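Local coordinates for protein alpha-amylase (Eubacterium rectale DSM 17629, PDB 6AZ5) that probably binds starch-type alpha-glucans as a family 41 carbohydrate-binding module of a surface-anchored alpha-amylase, at residues His3-Ile7 and Phe90-Asp95; Leu14-Met20 and Val49-Lys53; Met27-Leu32 and Ile56-Asn62. The contacts are given in a common frame with arbitrary orientation. Residue numbers count along the deposited sequence, not the author numbering.

Contact 1. Residues His3-Ile7 and Phe90-Asp95; sequences HTFTI and FTISGD
His3, Phe5 and Phe90 carry most of this contact, in which the extended strand His3-Ile7 lies across the end of strand 88-91 and the loop that follows it. The two segments run at 124° to each other and diverge: CA atoms are 6.7 Å apart at His3 and Gly94 but 11.0 Å at Ile7 and Phe90, so large side chains must bridge the wider end. Strand alternation turns His3, Phe5 and Ile7 toward Phe90-Asp95, while Thr4 and Thr6 take the other face, where small polar residues tolerate solvent. Phe5 and Phe90 both adopt chi1 p and meet as an offset edge-to-face pair, the edge of Phe90 toward the face of Phe5, with centroids 5.6 Å apart, planes at 76°, and Phe5 CE2 3.7 Å from Phe90 CZ. Ile7 CD1 lies 4.5 Å from Phe90 CE1, and Leu100 touches all three side chains. At the narrow end His3, chi1 t, brings CD2 to 3.6 Å from Ile92 CG2. Gly94 CA sits over the ring face, 3.6 Å from its centroid, a CH-pi contact, and Asp95 O approaches His3 CE1 at 3.3 Å near the ring plane. Positive phi (73°) suits glycine at 94. Just before it, Ser93 forms an ST turn, Asp95 N donating to Ser93 OG at 3.1 Å. Glu98 ties the site together, bonding His3 NE2 and the backbone N of Ser93 and Gly94. A strand facing another's end and following loop, aromatic and aliphatic side chains meeting between, fits the core margin of the beta-sandwich expected for this family.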
loop_
_atom_site.group_PDB
_atom_site.type_symbol
_atom_site.label_atom_id
_atom_site.label_comp_id
_atom_site.label_asym_id
_atom_site.label_seq_id
_atom_site.Cartn_x
_atom_site.Cartn_y
_atom_site.Cartn_z
ATOM N N HIS A 3 -10.644 2.521 12.541
ATOM C CA HIS A 3 -10.399 3.420 11.425
ATOM C C HIS A 3 -9.897 2.650 10.205
ATOM O O HIS A 3 -8.935 1.884 10.293
ATOM C CB HIS A 3 -9.390 4.498 11.815
ATOM C CG HIS A 3 -8.909 5.307 10.656
ATOM N ND1 HIS A 3 -9.717 6.211 9.995
ATOM C CD2 HIS A 3 -7.719 5.329 10.016
ATOM C CE1 HIS A 3 -9.035 6.762 9.008
ATOM N NE2 HIS A 3 -7.821 6.252 8.998
ATOM N N THR A 4 -10.548 2.861 9.067
ATOM C CA THR A 4 -10.150 2.208 7.822
ATOM C C THR A 4 -9.584 3.220 6.826
ATOM O O THR A 4 -10.175 4.273 6.596
ATOM C CB THR A 4 -11.334 1.464 7.173
ATOM O OG1 THR A 4 -11.734 0.375 8.011
ATOM C CG2 THR A 4 -10.941 0.909 5.814
ATOM N N PHE A 5 -8.431 2.905 6.243
ATOM C CA PHE A 5 -7.889 3.722 5.172
ATOM C C PHE A 5 -7.649 2.874 3.930
ATOM O O PHE A 5 -7.569 1.655 4.003
ATOM C CB PHE A 5 -6.595 4.418 5.603
ATOM C CG PHE A 5 -5.495 3.477 6.016
ATOM C CD1 PHE A 5 -5.384 3.049 7.332
ATOM C CD2 PHE A 5 -4.555 3.040 5.093
ATOM C CE1 PHE A 5 -4.366 2.192 7.718
ATOM C CE2 PHE A 5 -3.536 2.179 5.472
ATOM C CZ PHE A 5 -3.441 1.755 6.786
ATOM N N THR A 6 -7.557 3.541 2.790
ATOM C CA THR A 6 -7.257 2.884 1.533
ATOM C C THR A 6 -5.803 3.153 1.180
ATOM O O THR A 6 -5.293 4.246 1.423
ATOM C CB THR A 6 -8.177 3.388 0.403
ATOM O OG1 THR A 6 -9.543 3.159 0.766
ATOM C CG2 THR A 6 -7.880 2.675 -0.898
ATOM N N ILE A 7 -5.122 2.159 0.629
ATOM C CA ILE A 7 -3.777 2.395 0.137
ATOM C C ILE A 7 -3.619 1.874 -1.289
ATOM O O ILE A 7 -3.898 0.708 -1.587
ATOM C CB ILE A 7 -2.708 1.782 1.084
ATOM C CG1 ILE A 7 -1.325 1.851 0.445
ATOM C CG2 ILE A 7 -3.053 0.356 1.459
ATOM C CD1 ILE A 7 -0.203 1.747 1.461
ATOM N N PHE A 90 4.638 5.729 6.822
ATOM C CA PHE A 90 3.716 6.855 6.769
ATOM C C PHE A 90 3.000 6.960 8.098
ATOM O O PHE A 90 3.132 6.089 8.957
ATOM C CB PHE A 90 2.704 6.717 5.625
ATOM C CG PHE A 90 1.728 5.579 5.790
ATOM C CD1 PHE A 90 2.046 4.305 5.344
ATOM C CD2 PHE A 90 0.479 5.791 6.355
ATOM C CE1 PHE A 90 1.144 3.253 5.480
ATOM C CE2 PHE A 90 -0.432 4.743 6.497
ATOM C CZ PHE A 90 -0.095 3.470 6.058
ATOM N N THR A 91 2.246 8.035 8.271
ATOM C CA THR A 91 1.501 8.239 9.499
ATOM C C THR A 91 0.009 8.152 9.214
ATOM O O THR A 91 -0.483 8.748 8.265
ATOM C CB THR A 91 1.853 9.596 10.144
ATOM O OG1 THR A 91 3.262 9.644 10.405
ATOM C CG2 THR A 91 1.097 9.792 11.449
ATOM N N ILE A 92 -0.704 7.385 10.028
ATOM C CA ILE A 92 -2.145 7.255 9.883
ATOM C C ILE A 92 -2.825 8.566 10.277
ATOM O O ILE A 92 -2.801 8.957 11.442
ATOM C CB ILE A 92 -2.676 6.097 10.735
ATOM C CG1 ILE A 92 -1.917 4.810 10.391
ATOM C CG2 ILE A 92 -4.177 5.931 10.548
ATOM C CD1 ILE A 92 -2.091 3.714 11.419
ATOM N N SER A 93 -3.414 9.245 9.296
ATOM C CA SER A 93 -3.992 10.574 9.504
ATOM C C SER A 93 -5.377 10.530 10.141
ATOM O O SER A 93 -5.797 11.480 10.796
ATOM C CB SER A 93 -4.078 11.332 8.179
ATOM O OG SER A 93 -5.177 10.886 7.402
ATOM N N GLY A 94 -6.097 9.436 9.937
ATOM C CA GLY A 94 -7.444 9.331 10.462
ATOM C C GLY A 94 -8.435 10.196 9.702
ATOM O O GLY A 94 -9.533 10.450 10.187
ATOM N N ASP A 95 -8.054 10.653 8.510
ATOM C CA ASP A 95 -8.960 11.457 7.689
ATOM C C ASP A 95 -10.205 10.648 7.339
ATOM O O ASP A 95 -10.196 9.419 7.413
ATOM C CB ASP A 95 -8.275 11.949 6.408
ATOM C CG ASP A 95 -7.299 13.106 6.659
ATOM O OD1 ASP A 95 -7.444 13.816 7.680
ATOM O OD2 ASP A 95 -6.389 13.317 5.825
#

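Contact 2. Residues Leu14-Met20 and Val49-Lys53; sequences LSTDTDM and VTWFK
This is a loop-on-strand contact at one end of the beta-sandwich: the irregular connection Leu14-Met20, between strands 3-10 and 24-29, folds over the extended strand Val49-Lys53 and wraps the ring of Phe52. The backbones come closest at Thr16 and Phe52, with CA atoms 6.3 Å apart. The loop holds its own shape. Ser15 OG accepts from Asp17 N at 3.1 Å, an ST turn, while Ser15 N donates to Asp19 OD2 at 2.8 Å and Asp19 N to Ser15 O at 3.0 Å; short polar side chains are well suited to such backbone bonding. Phe52, with chi1 m and chi2 near 90°, extends its flat ring among the loop residues and also meets Tyr9 and Val23. Leu14 CB lies at the ring edge, 4.1 Å from Phe52 CE1. Flexible Met20 curls in (chi1 t, chi2 p, chi3 p), placing CE 3.6 Å from Phe52 CD2, with SD at the ring edge, 5.4 Å from the Phe52 centroid, a Met-aromatic contact. Branched Thr16, chi1 p, puts OG1 3.4 Å from Thr50 CG2 and centres CG2 over the Phe52 face, 3.7 Å from the ring centroid.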
loop_
_atom_site.group_PDB
_atom_site.type_symbol
_atom_site.label_atom_id
_atom_site.label_comp_id
_atom_site.label_asym_id
_atom_site.label_seq_id
_atom_site.Cartn_x
_atom_site.Cartn_y
_atom_site.Cartn_z
ATOM N N LEU A 14 5.061 -4.266 -12.504
ATOM C CA LEU A 14 4.028 -5.225 -12.130
ATOM C C LEU A 14 2.756 -4.946 -12.906
ATOM O O LEU A 14 2.587 -3.864 -13.464
ATOM C CB LEU A 14 3.746 -5.181 -10.628
ATOM C CG LEU A 14 4.906 -5.565 -9.706
ATOM C CD1 LEU A 14 4.479 -5.460 -8.250
ATOM C CD2 LEU A 14 5.432 -6.961 -10.016
ATOM N N SER A 15 1.866 -5.931 -12.948
ATOM C CA SER A 15 0.613 -5.796 -13.677
ATOM C C SER A 15 -0.579 -6.168 -12.804
ATOM O O SER A 15 -0.569 -7.196 -12.129
ATOM C CB SER A 15 0.638 -6.659 -14.937
ATOM O OG SER A 15 -0.671 -6.934 -15.395
ATOM N N THR A 16 -1.606 -5.324 -12.820
ATOM C CA THR A 16 -2.783 -5.549 -11.991
ATOM C C THR A 16 -3.703 -6.583 -12.628
ATOM O O THR A 16 -4.715 -6.969 -12.046
ATOM C CB THR A 16 -3.565 -4.244 -11.743
ATOM O OG1 THR A 16 -4.083 -3.744 -12.981
ATOM C CG2 THR A 16 -2.663 -3.192 -11.122
ATOM N N ASP A 17 -3.347 -7.035 -13.825
ATOM C CA ASP A 17 -4.068 -8.137 -14.447
ATOM C C ASP A 17 -3.516 -9.483 -13.978
ATOM O O ASP A 17 -4.267 -10.330 -13.498
ATOM C CB ASP A 17 -4.004 -8.048 -15.972
ATOM C CG ASP A 17 -5.186 -8.733 -16.649
ATOM O OD1 ASP A 17 -5.910 -9.493 -15.968
ATOM O OD2 ASP A 17 -5.386 -8.522 -17.865
ATOM N N THR A 18 -2.205 -9.676 -14.107
ATOM C CA THR A 18 -1.608 -10.979 -13.827
ATOM C C THR A 18 -1.156 -11.171 -12.378
ATOM O O THR A 18 -1.287 -12.262 -11.827
ATOM C CB THR A 18 -0.398 -11.254 -14.751
ATOM O OG1 THR A 18 0.320 -12.398 -14.271
ATOM C CG2 THR A 18 0.542 -10.074 -14.776
ATOM N N ASP A 19 -0.630 -10.123 -11.755
ATOM C CA ASP A 19 -0.015 -10.282 -10.443
ATOM C C ASP A 19 -0.991 -10.115 -9.276
ATOM O O ASP A 19 -0.570 -10.079 -8.120
ATOM C CB ASP A 19 1.143 -9.294 -10.284
ATOM C CG ASP A 19 2.202 -9.456 -11.361
ATOM O OD1 ASP A 19 2.975 -10.439 -11.291
ATOM O OD2 ASP A 19 2.264 -8.599 -12.274
ATOM N N MET A 20 -2.283 -10.012 -9.573
ATOM C CA MET A 20 -3.286 -9.800 -8.531
ATOM C C MET A 20 -3.403 -11.031 -7.647
ATOM O O MET A 20 -3.711 -12.118 -8.131
ATOM C CB MET A 20 -4.646 -9.465 -9.140
ATOM C CG MET A 20 -5.691 -9.025 -8.124
ATOM S SD MET A 20 -5.267 -7.448 -7.356
ATOM C CE MET A 20 -5.053 -6.423 -8.806
ATOM N N VAL A 49 -2.719 5.567 -15.446
ATOM C CA VAL A 49 -2.128 4.327 -14.945
ATOM C C VAL A 49 -3.101 3.614 -13.999
ATOM O O VAL A 49 -4.077 4.205 -13.530
ATOM C CB VAL A 49 -0.809 4.583 -14.203
ATOM C CG1 VAL A 49 0.213 5.214 -15.139
ATOM C CG2 VAL A 49 -1.049 5.466 -12.979
ATOM N N THR A 50 -2.833 2.343 -13.715
ATOM C CA THR A 50 -3.680 1.577 -12.801
ATOM C C THR A 50 -2.936 1.217 -11.514
ATOM O O THR A 50 -1.801 0.741 -11.550
ATOM C CB THR A 50 -4.206 0.293 -13.471
ATOM O OG1 THR A 50 -4.965 0.647 -14.633
ATOM C CG2 THR A 50 -5.096 -0.489 -12.517
ATOM N N TRP A 51 -3.580 1.461 -10.376
ATOM C CA TRP A 51 -2.995 1.143 -9.078
ATOM C C TRP A 51 -3.566 -0.152 -8.510
ATOM O O TRP A 51 -4.719 -0.484 -8.767
ATOM C CB TRP A 51 -3.252 2.269 -8.069
ATOM C CG TRP A 51 -2.743 3.627 -8.445
ATOM C CD1 TRP A 51 -3.250 4.463 -9.403
ATOM C CD2 TRP A 51 -1.662 4.331 -7.829
ATOM N NE1 TRP A 51 -2.529 5.635 -9.436
ATOM C CE2 TRP A 51 -1.549 5.578 -8.478
ATOM C CE3 TRP A 51 -0.764 4.025 -6.802
ATOM C CZ2 TRP A 51 -0.585 6.514 -8.129
ATOM C CZ3 TRP A 51 0.193 4.956 -6.456
ATOM C CH2 TRP A 51 0.277 6.185 -7.117
ATOM N N PHE A 52 -2.760 -0.874 -7.733
ATOM C CA PHE A 52 -3.297 -1.893 -6.830
ATOM C C PHE A 52 -4.011 -1.171 -5.691
ATOM O O PHE A 52 -3.553 -0.123 -5.247
ATOM C CB PHE A 52 -2.191 -2.791 -6.252
ATOM C CG PHE A 52 -1.507 -3.663 -7.269
ATOM C CD1 PHE A 52 -0.382 -3.211 -7.942
ATOM C CD2 PHE A 52 -1.978 -4.940 -7.539
ATOM C CE1 PHE A 52 0.253 -4.011 -8.871
ATOM C CE2 PHE A 52 -1.351 -5.743 -8.468
ATOM C CZ PHE A 52 -0.233 -5.280 -9.136
ATOM N N LYS A 53 -5.117 -1.714 -5.199
ATOM C CA LYS A 53 -5.744 -1.097 -4.039
ATOM C C LYS A 53 -6.135 -2.127 -2.993
ATOM O O LYS A 53 -6.349 -3.300 -3.301
ATOM C CB LYS A 53 -6.972 -0.276 -4.457
ATOM C CG LYS A 53 -8.282 -1.026 -4.401
ATOM C CD LYS A 53 -9.447 -0.165 -4.868
ATOM C CE LYS A 53 -10.719 -1.000 -5.000
ATOM N NZ LYS A 53 -11.770 -0.276 -5.762
#

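Contact 3. Residues Met27-Leu32 and Ile56-Asn62; sequences MWNAGL and ITVAGSN
Met27, on strand 24-29, points its CA-to-CB bond toward strand 49-58. Its long, unbranched side chain (chi1 m, chi2 t, chi3 p) spans the gap between the backbones and sets SD 3.5 Å from Ile56 CD1, while Val67, Leu69 and Tyr36 line its surroundings. Trp28 faces the other way, as strand alternation demands, and its backbone pairs with Gly68. From Asn29 to Leu32 the chain reverses in a type I' beta turn, closed by Leu32 N donating to Asn29 O at 3.0 Å. Such a turn, natural to the right-handed twist of a tight hairpin, needs two central residues with positive phi: Ala30 (58/34) and Gly31 (86/-13). Ala30 is small enough to be buried, its CB 4.3 Å from Asn62 CG, with Val67 and Ile92 nearby; its carbonyl O is 3.9 Å from Val58 CG1. The hairpin thus stands opposite strand 49-58 as in a beta-sandwich, with side chains rather than backbone pairing filling the space between. At Gly31 the backbone angles call for glycine, and a beta carbon would lie only 2.9 Å from ND2 of Asn62, whose CA is 5.5 Å from that of Ala30. Asn62 is held in place by a short 3-10 segment, its N donating to Ala59 O at 3.0 Å. Leu32 (chi1 m, chi2 t) then directs its branched end at two beta-branched strand residues, both with CA-to-CB bonds toward Met27-Leu32 and both suited to extended backbone: Leu32 CD2 lies 3.9 Å from Ile56 CG2 and 3.8 Å from Val58 CG1.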
loop_
_atom_site.group_PDB
_atom_site.type_symbol
_atom_site.label_atom_id
_atom_site.label_comp_id
_atom_site.label_asym_id
_atom_site.label_seq_id
_atom_site.Cartn_x
_atom_site.Cartn_y
_atom_site.Cartn_z
ATOM N N MET A 27 3.721 -5.244 6.655
ATOM C CA MET A 27 3.544 -4.076 7.508
ATOM C C MET A 27 3.812 -4.384 8.970
ATOM O O MET A 27 3.649 -5.524 9.411
ATOM C CB MET A 27 2.131 -3.514 7.334
ATOM C CG MET A 27 1.708 -3.363 5.887
ATOM S SD MET A 27 0.039 -2.694 5.711
ATOM C CE MET A 27 0.336 -0.956 6.031
ATOM N N TRP A 28 4.245 -3.366 9.710
ATOM C CA TRP A 28 4.494 -3.499 11.142
ATOM C C TRP A 28 4.222 -2.188 11.890
ATOM O O TRP A 28 4.090 -1.133 11.273
ATOM C CB TRP A 28 5.925 -3.972 11.394
ATOM C CG TRP A 28 7.000 -3.028 10.934
ATOM C CD1 TRP A 28 7.662 -2.120 11.701
ATOM C CD2 TRP A 28 7.555 -2.916 9.613
ATOM N NE1 TRP A 28 8.586 -1.446 10.945
ATOM C CE2 TRP A 28 8.543 -1.916 9.663
ATOM C CE3 TRP A 28 7.306 -3.561 8.399
ATOM C CZ2 TRP A 28 9.280 -1.538 8.540
ATOM C CZ3 TRP A 28 8.043 -3.191 7.289
ATOM C CH2 TRP A 28 9.016 -2.185 7.366
ATOM N N ASN A 29 4.128 -2.281 13.216
ATOM C CA ASN A 29 3.705 -1.182 14.100
ATOM C C ASN A 29 2.255 -0.747 13.904
ATOM O O ASN A 29 1.609 -1.112 12.926
ATOM C CB ASN A 29 4.616 0.040 13.947
ATOM C CG ASN A 29 6.059 -0.274 14.261
ATOM O OD1 ASN A 29 6.961 0.113 13.520
ATOM N ND2 ASN A 29 6.288 -0.998 15.356
ATOM N N ALA A 30 1.759 0.026 14.870
ATOM C CA ALA A 30 0.388 0.531 14.890
ATOM C C ALA A 30 -0.630 -0.603 14.854
ATOM O O ALA A 30 -1.711 -0.460 14.281
ATOM C CB ALA A 30 0.151 1.501 13.729
ATOM N N GLY A 31 -0.281 -1.724 15.479
ATOM C CA GLY A 31 -1.167 -2.870 15.557
ATOM C C GLY A 31 -1.067 -3.784 14.349
ATOM O O GLY A 31 -1.557 -4.914 14.366
ATOM N N LEU A 32 -0.425 -3.298 13.296
ATOM C CA LEU A 32 -0.301 -4.071 12.069
ATOM C C LEU A 32 0.788 -5.126 12.179
ATOM O O LEU A 32 1.796 -4.924 12.862
ATOM C CB LEU A 32 -0.018 -3.148 10.887
ATOM C CG LEU A 32 -1.098 -2.093 10.636
ATOM C CD1 LEU A 32 -0.632 -1.117 9.579
ATOM C CD2 LEU A 32 -2.399 -2.759 10.216
ATOM N N ILE A 56 -7.431 -1.081 4.751
ATOM C CA ILE A 56 -6.773 -1.625 5.919
ATOM C C ILE A 56 -7.359 -0.978 7.165
ATOM O O ILE A 56 -7.542 0.235 7.221
ATOM C CB ILE A 56 -5.248 -1.421 5.835
ATOM C CG1 ILE A 56 -4.660 -2.391 4.800
ATOM C CG2 ILE A 56 -4.606 -1.640 7.181
ATOM C CD1 ILE A 56 -3.196 -2.188 4.500
ATOM N N THR A 57 -7.691 -1.808 8.145
ATOM C CA THR A 57 -8.360 -1.345 9.346
ATOM C C THR A 57 -7.398 -1.356 10.520
ATOM O O THR A 57 -6.743 -2.366 10.780
ATOM C CB THR A 57 -9.581 -2.227 9.680
ATOM O OG1 THR A 57 -10.505 -2.197 8.587
ATOM C CG2 THR A 57 -10.273 -1.740 10.942
ATOM N N VAL A 58 -7.304 -0.225 11.213
ATOM C CA VAL A 58 -6.557 -0.148 12.463
ATOM C C VAL A 58 -7.478 0.292 13.601
ATOM O O VAL A 58 -8.540 0.869 13.364
ATOM C CB VAL A 58 -5.366 0.826 12.360
ATOM C CG1 VAL A 58 -4.300 0.262 11.443
ATOM C CG2 VAL A 58 -5.828 2.189 11.875
ATOM N N ALA A 59 -7.077 -0.004 14.834
ATOM C CA ALA A 59 -7.793 0.489 16.004
ATOM C C ALA A 59 -7.762 2.012 16.008
ATOM O O ALA A 59 -6.802 2.617 15.520
ATOM C CB ALA A 59 -7.182 -0.062 17.280
ATOM N N GLY A 60 -8.811 2.624 16.554
ATOM C CA GLY A 60 -8.917 4.073 16.614
ATOM C C GLY A 60 -7.768 4.719 17.363
ATOM O O GLY A 60 -7.280 5.782 16.980
ATOM N N SER A 61 -7.317 4.061 18.425
ATOM C CA SER A 61 -6.232 4.582 19.248
ATOM C C SER A 61 -4.891 4.589 18.513
ATOM O O SER A 61 -3.900 5.106 19.027
ATOM C CB SER A 61 -6.115 3.768 20.536
ATOM O OG SER A 61 -6.045 2.383 20.245
ATOM N N ASN A 62 -4.862 4.025 17.309
ATOM C CA ASN A 62 -3.635 3.975 16.522
ATOM C C ASN A 62 -3.562 5.056 15.463
ATOM O O ASN A 62 -2.605 5.104 14.691
ATOM C CB ASN A 62 -3.474 2.610 15.855
ATOM C CG ASN A 62 -2.894 1.572 16.790
ATOM O OD1 ASN A 62 -2.163 1.901 17.726
ATOM N ND2 ASN A 62 -3.207 0.308 16.534
#

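In the fold
Along the chain the first segments of contacts 1, 2 and 3 come in that order, followed by the second segments of contacts 2, 3 and 1, so contact 1 spans the longest stretch of sequence and encloses the other two. Strand 49-58 unites them: contact 2 uses its start, contact 3 its end, and strand 3-10 of contact 1 pairs with it antiparallel. Contacts 1 and 3 are neighbours, their centres 9 Å apart, linked by probable hydrogen bonds from His3 N to Val58 O and from Ile56 N to Phe5 O, each 2.8 Å. Contact 2 lies across the chain's centre, about 21 and 25 Å from their centres. This compact all-beta module is thus packed at both ends.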